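Glutamate--tRNA ligase (PDB 6B1Z) catalyses the ATP-dependent attachment of glutamate to its cognate tRNA, providing glutamyl-tRNA for protein synthesis. Local coordinates at residues L33-F38 / G44-R49; Y90-R95 / I215-E220; D134-A137 / E141-N144. All coordinates share one frame; numbering follows the deposited sequence.

Interaction 1 (L33-F38 / G44-R49)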
# COMPACT_ATOMS: atom_id res chain seq x y z
N LEU A 33 -2.26 -7.63 4.81
CA LEU A 33 -2.61 -7.26 6.18
C LEU A 33 -3.76 -8.10 6.70
O LEU A 33 -3.71 -8.61 7.83
CB LEU A 33 -2.95 -5.77 6.26
CG LEU A 33 -3.49 -5.31 7.61
CD1 LEU A 33 -2.44 -5.41 8.73
CD2 LEU A 33 -4.00 -3.89 7.50
N TYR A 34 -4.82 -8.25 5.90
CA TYR A 34 -5.97 -9.03 6.37
C TYR A 34 -5.60 -10.51 6.53
O TYR A 34 -6.10 -11.16 7.46
CB TYR A 34 -7.17 -8.82 5.44
CG TYR A 34 -7.84 -7.45 5.52
CD1 TYR A 34 -7.45 -6.48 6.46
CD2 TYR A 34 -8.87 -7.12 4.65
CE1 TYR A 34 -8.08 -5.23 6.50
CE2 TYR A 34 -9.50 -5.88 4.70
CZ TYR A 34 -9.10 -4.94 5.62
OH TYR A 34 -9.74 -3.73 5.65
N ASP A 35 -4.74 -11.04 5.66
CA ASP A 35 -4.16 -12.37 5.89
C ASP A 35 -3.49 -12.46 7.26
O ASP A 35 -3.73 -13.41 8.02
CB ASP A 35 -3.10 -12.69 4.83
CG ASP A 35 -3.66 -13.13 3.52
OD1 ASP A 35 -4.65 -13.91 3.51
OD2 ASP A 35 -3.07 -12.74 2.48
N TYR A 36 -2.61 -11.51 7.54
CA TYR A 36 -1.83 -11.52 8.77
C TYR A 36 -2.74 -11.39 9.99
O TYR A 36 -2.64 -12.18 10.94
CB TYR A 36 -0.82 -10.37 8.73
CG TYR A 36 0.14 -10.31 9.89
CD1 TYR A 36 1.17 -11.23 10.02
CD2 TYR A 36 0.02 -9.31 10.85
CE1 TYR A 36 2.05 -11.16 11.08
CE2 TYR A 36 0.90 -9.23 11.91
CZ TYR A 36 1.91 -10.17 12.03
OH TYR A 36 2.79 -10.10 13.09
N LEU A 37 -3.65 -10.42 9.95
CA LEU A 37 -4.56 -10.21 11.08
C LEU A 37 -5.44 -11.43 11.31
O LEU A 37 -5.65 -11.84 12.46
CB LEU A 37 -5.43 -8.97 10.84
CG LEU A 37 -4.70 -7.62 10.77
CD1 LEU A 37 -5.68 -6.49 10.49
CD2 LEU A 37 -3.94 -7.36 12.07
N PHE A 38 -5.94 -12.04 10.23
CA PHE A 38 -6.79 -13.22 10.39
C PHE A 38 -6.01 -14.39 10.97
O PHE A 38 -6.49 -15.07 11.88
CB PHE A 38 -7.42 -13.60 9.04
CG PHE A 38 -8.43 -14.71 9.14
CD1 PHE A 38 -9.71 -14.47 9.61
CD2 PHE A 38 -8.11 -16.00 8.74
CE1 PHE A 38 -10.64 -15.49 9.70
CE2 PHE A 38 -9.03 -17.02 8.82
CZ PHE A 38 -10.29 -16.77 9.29
N GLY A 44 -3.03 -18.88 13.97
CA GLY A 44 -2.67 -19.68 12.83
C GLY A 44 -1.44 -19.15 12.11
O GLY A 44 -0.69 -18.32 12.63
N ASP A 45 -1.26 -19.62 10.88
CA ASP A 45 -0.03 -19.44 10.11
C ASP A 45 -0.24 -18.54 8.90
O ASP A 45 -1.25 -18.63 8.21
CB ASP A 45 0.51 -20.79 9.62
CG ASP A 45 0.63 -21.81 10.74
OD1 ASP A 45 1.08 -21.43 11.84
OD2 ASP A 45 0.30 -23.00 10.51
N PHE A 46 0.76 -17.69 8.63
CA PHE A 46 0.75 -16.75 7.51
C PHE A 46 1.88 -17.16 6.56
O PHE A 46 3.05 -17.11 6.93
CB PHE A 46 0.92 -15.32 8.05
CG PHE A 46 1.12 -14.25 6.99
CD1 PHE A 46 0.23 -14.10 5.95
CD2 PHE A 46 2.17 -13.33 7.12
CE1 PHE A 46 0.41 -13.08 5.00
CE2 PHE A 46 2.34 -12.32 6.18
CZ PHE A 46 1.46 -12.20 5.13
N ILE A 47 1.51 -17.58 5.36
CA ILE A 47 2.42 -18.14 4.36
C ILE A 47 2.62 -17.12 3.25
O ILE A 47 1.65 -16.48 2.82
CB ILE A 47 1.86 -19.47 3.79
CG1 ILE A 47 2.00 -20.62 4.79
CG2 ILE A 47 2.56 -19.86 2.47
CD1 ILE A 47 1.03 -20.63 5.93
N LEU A 48 3.86 -16.97 2.79
CA LEU A 48 4.14 -16.22 1.56
C LEU A 48 4.52 -17.20 0.47
O LEU A 48 5.49 -17.95 0.62
CB LEU A 48 5.27 -15.20 1.78
CG LEU A 48 5.73 -14.48 0.51
CD1 LEU A 48 4.65 -13.54 -0.05
CD2 LEU A 48 6.99 -13.67 0.83
N ARG A 49 3.74 -17.23 -0.61
CA ARG A 49 4.01 -18.08 -1.76
C ARG A 49 4.25 -17.19 -2.96
O ARG A 49 3.39 -16.36 -3.31
CB ARG A 49 2.87 -19.07 -2.01
CG ARG A 49 3.20 -20.09 -3.10
CD ARG A 49 2.15 -21.20 -3.21
NE ARG A 49 0.88 -20.68 -3.73
CZ ARG A 49 -0.31 -20.90 -3.18
NH1 ARG A 49 -0.43 -21.65 -2.09
NH2 ARG A 49 -1.39 -20.40 -3.75
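The helical segment 33-38 runs beside segment 44-49, which carries strand 45-48, and the CA atoms come nearest at Tyr36 and Phe46, 6.0 Å apart. Phe46 starts toward the helix, and with CG anti to the backbone N (chi1 172°) its ring lies against it. One face of the ring is met by the edge of the Tyr36 ring in an offset edge-to-face pair, the planes inclined at 73° and the centroids 5.7 Å apart. The nearest atoms of the two rings are Tyr36 CD1 and Phe46 CD2, at 3.7 Å. Helix 26-41 here joins strand 13-16 to the parallel strand 45-48, the beta-alpha-beta unit of the Rossmann-type catalytic domain of class I synthetases, so the aromatic pair lies between crossover helix and sheet. The backbone N of Tyr36 sits over a face of Phe46, while Asp35, which also packs on Val14 and Phe16, presses its methylene obliquely on the same ring, CB to Phe46 CE1 being 3.5 Å. A flat, wholly apolar side chain suits the buried Phe46. Tyr36 gives an aromatic edge to the pair and suits a position only partly buried; its side chain also touches Met327 of helix 327-333.

Interaction 2 (Y90-R95 / I215-E220). With EDO (1,2-ethanediol), chain V.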
# COMPACT_ATOMS: atom_id res chain seq x y z
N TYR A 90 8.47 -22.67 -1.56
CA TYR A 90 7.46 -21.62 -1.54
C TYR A 90 7.54 -20.71 -2.76
O TYR A 90 6.89 -19.66 -2.77
CB TYR A 90 7.55 -20.81 -0.23
CG TYR A 90 7.13 -21.66 0.95
CD1 TYR A 90 5.78 -21.81 1.27
CD2 TYR A 90 8.08 -22.36 1.71
CE1 TYR A 90 5.38 -22.62 2.33
CE2 TYR A 90 7.69 -23.17 2.77
CZ TYR A 90 6.34 -23.28 3.08
OH TYR A 90 5.94 -24.08 4.12
N ARG A 91 8.31 -21.09 -3.77
CA ARG A 91 8.24 -20.47 -5.10
C ARG A 91 7.64 -21.47 -6.07
O ARG A 91 8.11 -22.61 -6.16
CB ARG A 91 9.61 -20.03 -5.61
CG ARG A 91 10.34 -19.06 -4.74
CD ARG A 91 11.63 -18.67 -5.42
NE ARG A 91 12.40 -17.71 -4.63
CZ ARG A 91 13.65 -17.90 -4.24
NH1 ARG A 91 14.29 -19.01 -4.58
NH2 ARG A 91 14.28 -16.97 -3.52
N GLN A 92 6.62 -21.04 -6.81
CA GLN A 92 5.93 -21.98 -7.70
C GLN A 92 6.82 -22.45 -8.84
O GLN A 92 6.65 -23.58 -9.33
CB GLN A 92 4.64 -21.32 -8.21
CG GLN A 92 3.61 -21.15 -7.09
CD GLN A 92 2.25 -20.73 -7.58
OE1 GLN A 92 2.12 -19.80 -8.38
NE2 GLN A 92 1.22 -21.40 -7.10
N SER A 93 7.79 -21.63 -9.27
CA SER A 93 8.72 -22.06 -10.32
C SER A 93 9.52 -23.29 -9.92
O SER A 93 10.09 -23.96 -10.79
CB SER A 93 9.67 -20.93 -10.70
OG SER A 93 10.53 -20.57 -9.62
N GLU A 94 9.57 -23.62 -8.63
CA GLU A 94 10.38 -24.70 -8.11
C GLU A 94 9.56 -25.94 -7.78
O GLU A 94 10.09 -26.88 -7.18
CB GLU A 94 11.14 -24.21 -6.88
CG GLU A 94 12.13 -23.11 -7.25
CD GLU A 94 12.76 -22.45 -6.04
OE1 GLU A 94 12.46 -22.88 -4.91
OE2 GLU A 94 13.55 -21.49 -6.22
N ARG A 95 8.30 -26.00 -8.23
CA ARG A 95 7.38 -27.06 -7.84
C ARG A 95 6.91 -27.90 -9.02
O ARG A 95 5.83 -28.51 -8.95
CB ARG A 95 6.18 -26.46 -7.10
CG ARG A 95 6.58 -25.73 -5.79
CD ARG A 95 5.41 -25.02 -5.13
NE ARG A 95 4.37 -25.92 -4.63
CZ ARG A 95 4.39 -26.52 -3.44
NH1 ARG A 95 5.45 -26.40 -2.63
NH2 ARG A 95 3.37 -27.29 -3.09
N ILE A 215 -4.71 -23.87 -6.96
CA ILE A 215 -5.53 -24.85 -6.25
C ILE A 215 -4.66 -26.04 -5.81
O ILE A 215 -4.87 -26.59 -4.72
CB ILE A 215 -6.77 -25.29 -7.07
CG1 ILE A 215 -6.43 -26.12 -8.30
CG2 ILE A 215 -7.65 -24.07 -7.41
CD1 ILE A 215 -6.64 -27.62 -8.08
N ILE A 216 -3.67 -26.44 -6.63
CA ILE A 216 -2.74 -27.50 -6.22
C ILE A 216 -2.01 -27.09 -4.95
O ILE A 216 -1.92 -27.85 -3.98
CB ILE A 216 -1.75 -27.81 -7.35
CG1 ILE A 216 -2.45 -28.56 -8.50
CG2 ILE A 216 -0.52 -28.61 -6.80
CD1 ILE A 216 -1.64 -28.57 -9.78
N ASP A 217 -1.48 -25.86 -4.94
CA ASP A 217 -0.66 -25.47 -3.81
C ASP A 217 -1.47 -25.12 -2.57
O ASP A 217 -0.99 -25.31 -1.45
CB ASP A 217 0.26 -24.31 -4.19
CG ASP A 217 1.38 -24.74 -5.15
OD1 ASP A 217 1.66 -25.96 -5.27
OD2 ASP A 217 1.97 -23.84 -5.78
N ASP A 218 -2.68 -24.58 -2.74
CA ASP A 218 -3.54 -24.38 -1.57
C ASP A 218 -3.90 -25.72 -0.93
O ASP A 218 -3.94 -25.84 0.30
CB ASP A 218 -4.78 -23.58 -1.96
CG ASP A 218 -4.45 -22.14 -2.28
OD1 ASP A 218 -5.29 -21.45 -2.88
OD2 ASP A 218 -3.32 -21.71 -1.91
N HIS A 219 -4.12 -26.75 -1.75
CA HIS A 219 -4.34 -28.08 -1.21
C HIS A 219 -3.10 -28.61 -0.51
O HIS A 219 -3.16 -29.04 0.65
CB HIS A 219 -4.78 -29.01 -2.35
CG HIS A 219 -5.00 -30.43 -1.91
ND1 HIS A 219 -6.10 -30.82 -1.18
CD2 HIS A 219 -4.26 -31.54 -2.10
CE1 HIS A 219 -6.03 -32.12 -0.94
NE2 HIS A 219 -4.92 -32.58 -1.48
N GLU A 220 -1.95 -28.60 -1.21
CA GLU A 220 -0.73 -29.17 -0.65
C GLU A 220 -0.28 -28.45 0.61
O GLU A 220 0.24 -29.08 1.54
CB GLU A 220 0.40 -29.15 -1.69
CG GLU A 220 0.17 -30.09 -2.87
CD GLU A 220 0.03 -31.54 -2.47
OE1 GLU A 220 1.06 -32.20 -2.24
OE2 GLU A 220 -1.12 -32.02 -2.37
C1 EDO V . -6.93 -20.64 -5.76
O1 EDO V . -7.23 -20.50 -7.15
C2 EDO V . -8.14 -21.21 -5.04
O2 EDO V . -7.71 -21.98 -3.91
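Asp217 faces Gln92 and Arg95 with its carboxylate, one oxygen serving each residue. The guanidinium of Arg95 stands almost perpendicular to that carboxylate, the two planes 85° apart, so this is not the flat, two-oxygen form of salt bridge. Arg95 NE instead donates to Asp217 OD1 from above the carboxylate plane, at 2.8 Å. A weak second bond from Arg95 NH2 reaches the same OD1 at 3.1 Å. The bend of Arg95 at chi3 (66°) turns the guanidinium so that its NE side meets the aspartate, while NH1 is held by the carbonyl oxygens of Tyr87 and Pro89. Gln92 NE2 meets Asp217 OD2 on the anti side of that oxygen, somewhat out of the carboxylate plane, at 2.9 Å and with a straighter N-H...O angle (160°). The contact ties helix 210-220 of the Rossmann-type catalytic domain to the loop that leads into helix 96-106, whose N-cap is Arg95. Tyr99 of that helix also hydrogen-bonds through OH to Asp217 OD2, and Asn214 OD1 takes a bond from Gln92 NE2. Such partners suit a buried aspartate: a glutamine amide can serve two acceptors, and the positive arginine probably favours the ionised carboxylate. The neighbouring Asp218 OD1 accepts a 2.7 Å hydrogen bond from O2 of an ethanediol, probably from the crystallisation liquor. Glu220 CB lies at the guanidinium edge, 3.8 Å from Arg95 NH2.

Interaction 3 (D134-A137 / E141-N144)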
# COMPACT_ATOMS: atom_id res chain seq x y z
N ASP A 134 -18.83 -9.24 -31.30
CA ASP A 134 -18.85 -10.17 -30.18
C ASP A 134 -17.42 -10.36 -29.68
O ASP A 134 -16.46 -9.82 -30.24
CB ASP A 134 -19.49 -11.49 -30.62
CG ASP A 134 -20.07 -12.27 -29.46
OD1 ASP A 134 -19.89 -11.87 -28.29
OD2 ASP A 134 -20.73 -13.30 -29.72
N VAL A 135 -17.28 -11.13 -28.61
CA VAL A 135 -15.97 -11.44 -28.04
C VAL A 135 -15.83 -12.95 -27.94
O VAL A 135 -16.65 -13.62 -27.30
CB VAL A 135 -15.77 -10.78 -26.66
CG1 VAL A 135 -14.42 -11.18 -26.07
CG2 VAL A 135 -15.86 -9.27 -26.77
N PHE A 136 -14.79 -13.49 -28.57
CA PHE A 136 -14.56 -14.93 -28.55
C PHE A 136 -14.27 -15.42 -27.13
O PHE A 136 -13.53 -14.79 -26.37
CB PHE A 136 -13.38 -15.29 -29.47
CG PHE A 136 -12.87 -16.68 -29.27
CD1 PHE A 136 -13.62 -17.77 -29.68
CD2 PHE A 136 -11.64 -16.91 -28.67
CE1 PHE A 136 -13.16 -19.06 -29.49
CE2 PHE A 136 -11.18 -18.19 -28.48
CZ PHE A 136 -11.94 -19.27 -28.89
N ALA A 137 -14.86 -16.57 -26.80
CA ALA A 137 -14.53 -17.34 -25.61
C ALA A 137 -14.38 -18.80 -26.01
O ALA A 137 -15.23 -19.33 -26.73
CB ALA A 137 -15.61 -17.21 -24.52
N GLU A 141 -19.60 -23.74 -26.44
CA GLU A 141 -20.15 -23.37 -27.74
C GLU A 141 -19.12 -23.45 -28.87
O GLU A 141 -19.49 -23.76 -30.01
CB GLU A 141 -20.71 -21.96 -27.68
CG GLU A 141 -22.00 -21.83 -26.89
CD GLU A 141 -22.49 -20.39 -26.82
OE1 GLU A 141 -21.64 -19.47 -26.79
OE2 GLU A 141 -23.72 -20.20 -26.80
N THR A 142 -17.86 -23.14 -28.58
CA THR A 142 -16.84 -23.03 -29.62
C THR A 142 -15.86 -24.20 -29.66
O THR A 142 -15.13 -24.34 -30.64
CB THR A 142 -16.03 -21.72 -29.47
OG1 THR A 142 -15.39 -21.69 -28.18
CG2 THR A 142 -16.92 -20.49 -29.60
N ARG A 143 -15.82 -25.03 -28.61
CA ARG A 143 -14.72 -25.99 -28.58
C ARG A 143 -14.82 -27.00 -29.72
O ARG A 143 -13.79 -27.48 -30.20
CB ARG A 143 -14.65 -26.69 -27.22
CG ARG A 143 -15.75 -27.68 -26.95
CD ARG A 143 -15.44 -28.49 -25.68
NE ARG A 143 -15.65 -27.74 -24.44
CZ ARG A 143 -16.52 -28.08 -23.50
NH1 ARG A 143 -17.28 -29.17 -23.65
NH2 ARG A 143 -16.63 -27.34 -22.39
N ASN A 144 -16.02 -27.29 -30.21
CA ASN A 144 -16.12 -28.32 -31.24
C ASN A 144 -15.70 -27.85 -32.62
O ASN A 144 -15.54 -28.70 -33.51
CB ASN A 144 -17.55 -28.88 -31.29
CG ASN A 144 -17.82 -29.81 -30.13
OD1 ASN A 144 -18.64 -29.51 -29.26
ND2 ASN A 144 -17.12 -30.94 -30.09
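Thr142 meets the segment 134-137 with its hydroxyl, which gives a hydrogen bond of 2.8 Å from OG1 to the carbonyl O of Ala137. The donor lies in the carbonyl plane and on a lone pair, with a C=O...OG1 angle of 135°. Thr142 holds OG1 between its backbone N and carbonyl carbon (chi1 59°), and that rotation turns the hydroxyl to Ala137 while the methyl CG2 still lies 3.5 Å from the same Ala137 O. Phe136 closes the tight side: its ring atom CE1 comes obliquely to 3.7 Å from Thr142 OG1. The Phe136 side chain also touches Ile125 and Arg126 of helix 119-131 and Leu146, which gives a large apolar residue good reason to be here; Thr142 itself is buried and touches Phe129 of that helix.

The outer side is looser. Asp134, Val135 and Glu141 are exposed and touch crystal neighbours, so their side-chain positions may owe something to the lattice. Asp134 turns back on its own segment, OD1 accepting from Val135 N at 2.7 Å. Arg143, by contrast, leads away to Asp198 and the carbonyl of Met173, linking this loop, between helices 119-131 and 154-162, to the chain around those residues, probably within the insertion that GluRS enzymes carry in the Rossmann-type domain.

Thr142 OG1 also accepts a hydrogen bond from the backbone N of Asn139. With its proton given to Ala137 and an N-H received from Asn139, the hydroxyl is probably fixed in rotation, and it satisfies two backbone groups at once.

Interactions 1 and 2 are buried neighbours, their centres 16 Å apart, and they touch directly: Arg49, the residue just past strand 45-48, forms a salt bridge with Asp218 and packs on Gln92. The three contacts share no helix or strand. Interaction 1 joins helix 26-41 to strand 45-48 through aromatic and aliphatic carbon, whereas interaction 2 brings a loop to helix 210-220, 120 residues away, and uses a salt bridge and a hydrogen bond from a side-chain amide. Interaction 3 is nested in the loop that interaction 2 closes, yet the nearest atoms of interactions 2 and 3 are about 17 Å apart. Partly buried, it joins two parts of one irregular loop with a hydroxyl-to-backbone bond.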